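Local atomic coordinates of lombricine kinase (Urechis caupo, PDB entry 3JPZ), a protein that catalyses the reversible transfer of a phosphoryl group between ATP and the guanidino compound lombricine, as a member of the phosphagen kinase family. Residues P12-N16 and H17-V21; E296-V299 and V300-L304. One frame throughout, in Å; residues are numbered along the deposited sequence.

Contact 1 of 2, residues P12-N16 and H17-V21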
ATOM      1  N   PRO A  12     -17.884   6.194  -2.140  1.00 14.80           N
ATOM      2  CA  PRO A  12     -17.318   5.062  -2.874  1.00 22.54           C
ATOM      3  C   PRO A  12     -18.331   4.447  -3.819  1.00 13.22           C
ATOM      4  O   PRO A  12     -19.525   4.529  -3.567  1.00 18.98           O
ATOM      5  CB  PRO A  12     -16.967   4.065  -1.769  1.00 11.90           C
ATOM      6  CG  PRO A  12     -16.749   4.911  -0.556  1.00 11.23           C
ATOM      7  CD  PRO A  12     -17.696   6.064  -0.686  1.00 13.27           C
ATOM      8  N   ASP A  13     -17.840   3.849  -4.895  1.00 17.04           N
ATOM      9  CA  ASP A  13     -18.663   3.060  -5.789  1.00 24.85           C
ATOM     10  C   ASP A  13     -18.517   1.612  -5.368  1.00 13.38           C
ATOM     11  O   ASP A  13     -17.488   0.981  -5.612  1.00 22.78           O
ATOM     12  CB  ASP A  13     -18.207   3.239  -7.241  1.00 23.99           C
ATOM     13  CG  ASP A  13     -19.028   2.421  -8.211  1.00 23.37           C
ATOM     14  OD1 ASP A  13     -19.950   1.711  -7.753  1.00 20.13           O
ATOM     15  OD2 ASP A  13     -18.759   2.495  -9.428  1.00 32.47           O
ATOM     16  N   TYR A  14     -19.544   1.087  -4.718  1.00 14.50           N
ATOM     17  CA  TYR A  14     -19.470  -0.251  -4.165  1.00 12.72           C
ATOM     18  C   TYR A  14     -19.995  -1.289  -5.152  1.00 12.12           C
ATOM     19  O   TYR A  14     -20.229  -2.431  -4.785  1.00 12.54           O
ATOM     20  CB  TYR A  14     -20.219  -0.325  -2.833  1.00 12.47           C
ATOM     21  CG  TYR A  14     -19.408   0.246  -1.687  1.00 11.79           C
ATOM     22  CD1 TYR A  14     -19.793   1.409  -1.037  1.00 12.13           C
ATOM     23  CD2 TYR A  14     -18.230  -0.369  -1.282  1.00 11.49           C
ATOM     24  CE1 TYR A  14     -19.036   1.929   0.008  1.00 11.48           C
ATOM     25  CE2 TYR A  14     -17.465   0.149  -0.245  1.00 14.95           C
ATOM     26  CZ  TYR A  14     -17.869   1.295   0.393  1.00 11.50           C
ATOM     27  OH  TYR A  14     -17.093   1.801   1.424  1.00 12.92           O
ATOM     28  N   ALA A  15     -20.176  -0.883  -6.401  1.00 25.37           N
ATOM     29  CA  ALA A  15     -20.575  -1.819  -7.435  1.00 30.96           C
ATOM     30  C   ALA A  15     -19.511  -2.895  -7.520  1.00 26.98           C
ATOM     31  O   ALA A  15     -18.311  -2.600  -7.572  1.00 14.56           O
ATOM     32  CB  ALA A  15     -20.738  -1.110  -8.777  1.00 28.35           C
ATOM     33  N   ASN A  16     -19.954  -4.146  -7.486  1.00 23.95           N
ATOM     34  CA  ASN A  16     -19.063  -5.286  -7.656  1.00 30.82           C
ATOM     35  C   ASN A  16     -18.151  -5.489  -6.446  1.00 25.61           C
ATOM     36  O   ASN A  16     -17.124  -6.154  -6.537  1.00 21.00           O
ATOM     37  CB  ASN A  16     -18.234  -5.118  -8.933  1.00 20.28           C
ATOM     38  CG  ASN A  16     -19.099  -5.003 -10.180  1.00 41.82           C
ATOM     39  OD1 ASN A  16     -19.754  -5.967 -10.592  1.00 36.12           O
ATOM     40  ND2 ASN A  16     -19.101  -3.822 -10.790  1.00 42.13           N
ATOM     41  N   HIS A  17     -18.538  -4.903  -5.317  1.00 19.52           N
ATOM     42  CA  HIS A  17     -17.813  -5.081  -4.063  1.00 21.62           C
ATOM     43  C   HIS A  17     -18.570  -6.033  -3.150  1.00 16.10           C
ATOM     44  O   HIS A  17     -19.739  -5.809  -2.840  1.00 25.16           O
ATOM     45  CB  HIS A  17     -17.636  -3.746  -3.345  1.00 19.24           C
ATOM     46  CG  HIS A  17     -16.515  -2.914  -3.876  1.00 15.19           C
ATOM     47  ND1 HIS A  17     -16.516  -2.386  -5.149  1.00 16.52           N
ATOM     48  CD2 HIS A  17     -15.362  -2.501  -3.298  1.00 26.29           C
ATOM     49  CE1 HIS A  17     -15.410  -1.686  -5.332  1.00 17.20           C
ATOM     50  NE2 HIS A  17     -14.693  -1.741  -4.225  1.00 18.56           N
ATOM     51  N   GLY A  18     -17.895  -7.091  -2.714  1.00 19.73           N
ATOM     52  CA  GLY A  18     -18.476  -8.039  -1.785  1.00 18.38           C
ATOM     53  C   GLY A  18     -18.152  -7.684  -0.345  1.00 10.55           C
ATOM     54  O   GLY A  18     -18.326  -8.503   0.554  1.00 14.15           O
ATOM     55  N   CYS A  19     -17.701  -6.452  -0.116  1.00 16.22           N
ATOM     56  CA  CYS A  19     -17.349  -6.012   1.239  1.00 11.93           C
ATOM     57  C   CYS A  19     -18.574  -5.784   2.126  1.00 18.43           C
ATOM     58  O   CYS A  19     -19.586  -5.251   1.687  1.00 14.79           O
ATOM     59  CB  CYS A  19     -16.522  -4.727   1.188  1.00 14.47           C
ATOM     60  SG  CYS A  19     -17.378  -3.334   0.419  1.00 15.14           S
ATOM     61  N   VAL A  20     -18.457  -6.159   3.392  1.00 22.54           N
ATOM     62  CA  VAL A  20     -19.518  -5.928   4.363  1.00 25.77           C
ATOM     63  C   VAL A  20     -19.853  -4.444   4.476  1.00 11.07           C
ATOM     64  O   VAL A  20     -21.022  -4.063   4.557  1.00 15.26           O
ATOM     65  CB  VAL A  20     -19.106  -6.444   5.748  1.00 18.43           C
ATOM     66  CG1 VAL A  20     -20.175  -6.122   6.774  1.00 19.19           C
ATOM     67  CG2 VAL A  20     -18.835  -7.944   5.691  1.00 25.84           C
ATOM     68  N   VAL A  21     -18.825  -3.604   4.468  1.00 15.22           N
ATOM     69  CA  VAL A  21     -19.031  -2.175   4.682  1.00 18.12           C
ATOM     70  C   VAL A  21     -19.978  -1.620   3.633  1.00 15.37           C
ATOM     71  O   VAL A  21     -20.848  -0.808   3.944  1.00 14.01           O
ATOM     72  CB  VAL A  21     -17.719  -1.391   4.635  1.00 10.52           C
ATOM     73  CG1 VAL A  21     -17.985   0.101   4.498  1.00 26.36           C
ATOM     74  CG2 VAL A  21     -16.891  -1.674   5.877  1.00 10.85           C
TER

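Contact 2 of 2, residues E296-V299 and V300-L304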
ATOM      1  N   GLU A 296     -16.659 -32.047   8.358  1.00 14.68           N
ATOM      2  CA  GLU A 296     -16.835 -30.605   8.237  1.00 22.22           C
ATOM      3  C   GLU A 296     -18.040 -30.147   9.034  1.00 16.53           C
ATOM      4  O   GLU A 296     -18.019 -29.112   9.703  1.00 12.36           O
ATOM      5  CB  GLU A 296     -17.052 -30.233   6.776  1.00 20.04           C
ATOM      6  CG  GLU A 296     -16.432 -28.930   6.402  1.00 25.94           C
ATOM      7  CD  GLU A 296     -14.943 -28.968   6.583  1.00 16.98           C
ATOM      8  OE1 GLU A 296     -14.311 -29.910   6.058  1.00 18.36           O
ATOM      9  OE2 GLU A 296     -14.416 -28.075   7.272  1.00 31.73           O
ATOM     10  N   ASP A 297     -19.103 -30.927   8.930  1.00 13.05           N
ATOM     11  CA  ASP A 297     -20.324 -30.666   9.667  1.00 12.53           C
ATOM     12  C   ASP A 297     -19.987 -30.549  11.150  1.00 13.39           C
ATOM     13  O   ASP A 297     -20.450 -29.644  11.832  1.00 12.88           O
ATOM     14  CB  ASP A 297     -21.340 -31.805   9.488  1.00 14.15           C
ATOM     15  CG  ASP A 297     -21.351 -32.398   8.075  1.00 40.14           C
ATOM     16  OD1 ASP A 297     -20.279 -32.558   7.446  1.00 32.58           O
ATOM     17  OD2 ASP A 297     -22.455 -32.740   7.603  1.00 46.60           O
ATOM     18  N   ILE A 298     -19.170 -31.481  11.631  1.00 13.59           N
ATOM     19  CA  ILE A 298     -18.887 -31.624  13.052  1.00 14.98           C
ATOM     20  C   ILE A 298     -18.136 -30.413  13.585  1.00 13.66           C
ATOM     21  O   ILE A 298     -18.466 -29.865  14.636  1.00 11.75           O
ATOM     22  CB  ILE A 298     -18.065 -32.901  13.303  1.00 16.92           C
ATOM     23  CG1 ILE A 298     -18.969 -34.131  13.143  1.00 18.76           C
ATOM     24  CG2 ILE A 298     -17.430 -32.866  14.682  1.00 18.33           C
ATOM     25  CD1 ILE A 298     -18.245 -35.391  12.727  1.00 13.13           C
ATOM     26  N   VAL A 299     -17.119 -30.003  12.846  1.00 11.86           N
ATOM     27  CA  VAL A 299     -16.314 -28.865  13.243  1.00 11.29           C
ATOM     28  C   VAL A 299     -17.145 -27.582  13.297  1.00 13.78           C
ATOM     29  O   VAL A 299     -17.025 -26.804  14.242  1.00 14.08           O
ATOM     30  CB  VAL A 299     -15.146 -28.672  12.284  1.00 11.45           C
ATOM     31  CG1 VAL A 299     -14.478 -27.335  12.527  1.00 19.66           C
ATOM     32  CG2 VAL A 299     -14.152 -29.810  12.453  1.00 11.70           C
ATOM     33  N   VAL A 300     -17.981 -27.362  12.286  1.00 13.66           N
ATOM     34  CA  VAL A 300     -18.852 -26.190  12.274  1.00 13.69           C
ATOM     35  C   VAL A 300     -19.817 -26.274  13.447  1.00 18.86           C
ATOM     36  O   VAL A 300     -19.980 -25.323  14.203  1.00 11.83           O
ATOM     37  CB  VAL A 300     -19.651 -26.070  10.957  1.00 12.33           C
ATOM     38  CG1 VAL A 300     -20.807 -25.078  11.117  1.00 16.12           C
ATOM     39  CG2 VAL A 300     -18.750 -25.640   9.831  1.00 12.40           C
ATOM     40  N   ALA A 301     -20.445 -27.429  13.598  1.00 11.74           N
ATOM     41  CA  ALA A 301     -21.399 -27.638  14.671  1.00 14.20           C
ATOM     42  C   ALA A 301     -20.755 -27.357  16.029  1.00 14.44           C
ATOM     43  O   ALA A 301     -21.431 -26.946  16.964  1.00 12.43           O
ATOM     44  CB  ALA A 301     -21.942 -29.058  14.625  1.00 19.88           C
ATOM     45  N   LEU A 302     -19.449 -27.568  16.135  1.00 12.57           N
ATOM     46  CA  LEU A 302     -18.758 -27.368  17.405  1.00 10.90           C
ATOM     47  C   LEU A 302     -18.316 -25.923  17.612  1.00 12.06           C
ATOM     48  O   LEU A 302     -17.674 -25.605  18.612  1.00 11.95           O
ATOM     49  CB  LEU A 302     -17.554 -28.302  17.505  1.00 10.89           C
ATOM     50  CG  LEU A 302     -17.899 -29.787  17.630  1.00 10.69           C
ATOM     51  CD1 LEU A 302     -16.641 -30.650  17.642  1.00 10.72           C
ATOM     52  CD2 LEU A 302     -18.731 -30.025  18.871  1.00 15.78           C
ATOM     53  N   GLN A 303     -18.688 -25.055  16.676  1.00 11.45           N
ATOM     54  CA  GLN A 303     -18.273 -23.658  16.693  1.00 15.92           C
ATOM     55  C   GLN A 303     -16.762 -23.530  16.561  1.00 23.09           C
ATOM     56  O   GLN A 303     -16.144 -22.632  17.138  1.00 10.89           O
ATOM     57  CB  GLN A 303     -18.729 -22.975  17.979  1.00 16.64           C
ATOM     58  CG  GLN A 303     -20.228 -22.818  18.076  1.00 18.02           C
ATOM     59  CD  GLN A 303     -20.637 -22.058  19.314  1.00 28.41           C
ATOM     60  OE1 GLN A 303     -20.706 -22.620  20.403  1.00 32.13           O
ATOM     61  NE2 GLN A 303     -20.913 -20.772  19.153  1.00 30.27           N
ATOM     62  N   LEU A 304     -16.173 -24.437  15.799  1.00 10.97           N
ATOM     63  CA  LEU A 304     -14.740 -24.442  15.620  1.00 12.52           C
ATOM     64  C   LEU A 304     -14.347 -24.132  14.183  1.00 11.19           C
ATOM     65  O   LEU A 304     -15.117 -24.336  13.251  1.00 11.53           O
ATOM     66  CB  LEU A 304     -14.177 -25.803  16.010  1.00 11.39           C
ATOM     67  CG  LEU A 304     -14.462 -26.267  17.440  1.00 11.23           C
ATOM     68  CD1 LEU A 304     -14.128 -27.733  17.552  1.00 10.79           C
ATOM     69  CD2 LEU A 304     -13.672 -25.433  18.444  1.00 16.20           C
TER

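Contact 1 of 2, residues P12-N16 and H17-V21
Two backbone carbonyls of the P12-N16 segment take hydrogen bonds from H17. H17 N reaches Y14 O at 3.0 Å and closes a type II beta turn from Y14 to H17. The side chain holds CG anti to its carbonyl carbon (chi1 -80°), which brings ND1 back to the turn, where it donates to A15 O at 3.0 Å. That second bond is nearly straight (164°) and lies in the imidazole plane, yet it meets the carbonyl from above its own plane. Within the loop, D13 OD1 accepts from A15 N at 2.9 Å, an Asx turn from D13 to A15.

The aromatic contact is T-shaped: Y14 turns its ring edge to the face of H17, with centroids 5.6 Å apart and planes at 89°.

Sulfur and aliphatic groups add to the packing around Y14. C19 SG approaches the phenol ring obliquely, 3.5 Å from Y14 CD2, in a Cys sulfur-aromatic contact, and V21 CG1 touches Y14 OH at 3.6 Å. The hydroxyl is also hydrogen-bonded to S51 of helix 44-53.

H17 NE2 bonds to the carbonyl oxygen of V52. With each ring nitrogen facing a carbonyl oxygen, the imidazole is fixed in rotation, and its environment is consistent with a doubly protonated, cationic ring.

Contact 2 of 2, residues E296-V299 and V300-L304
V300 donates from its backbone N to E296 O at 3.1 Å, nearly straight at 171°, and its CG2 rests against the same carbonyl oxygen. One residue on, A301 N reaches D297 O at 2.8 Å, continuing the alpha-helical pattern. At L302 the pattern frays: its N makes only weak bonds, to I298 O and to V299 O. With CG anti to the carbonyl carbon (chi1 -68°), L302 lies alongside I298 and points the same way, its CD1 3.8 Å from I298 CG2. Both leucine and isoleucine also pack on helix 333-355, L302 on K346 and I298 on L347 and M350. Q303 then leaves helical geometry with a positive phi of 63°, and its N bonds back to V300 O at 2.8 Å. L304 N donates to V299 O at 3.0 Å, so that oxygen holds one good bond and one weak one. L304 CB meets V299 CG1 at 3.8 Å, an apolar contact that bridges the turn. The paired bonds, Q303 to V300 and L304 to V299, with the positive phi at Q303, form a Schellman motif that ends helix 295-301 and leads directly into strand 304-307.

Contacts 1 and 2 are independent local structures, with centres 30 Å apart and nearest atoms about 18 Å apart. Contact 1 belongs to the small helical N-terminal part, away from the nucleotide site; its P12 and D13 pack against R135 and D200 of the second subunit. Contact 2 lies in the catalytic part, where the chain passes into strand 304-307, one of the two edge strands of the large antiparallel sheet within this chain. The L304 side chain is about 8 Å from that of V282, a predicted ATP-site residue, and about 9 Å from that of S281. S281 and R307, which ends the strand, are ADP-binding residues of this protein, although this chain holds no nucleotide.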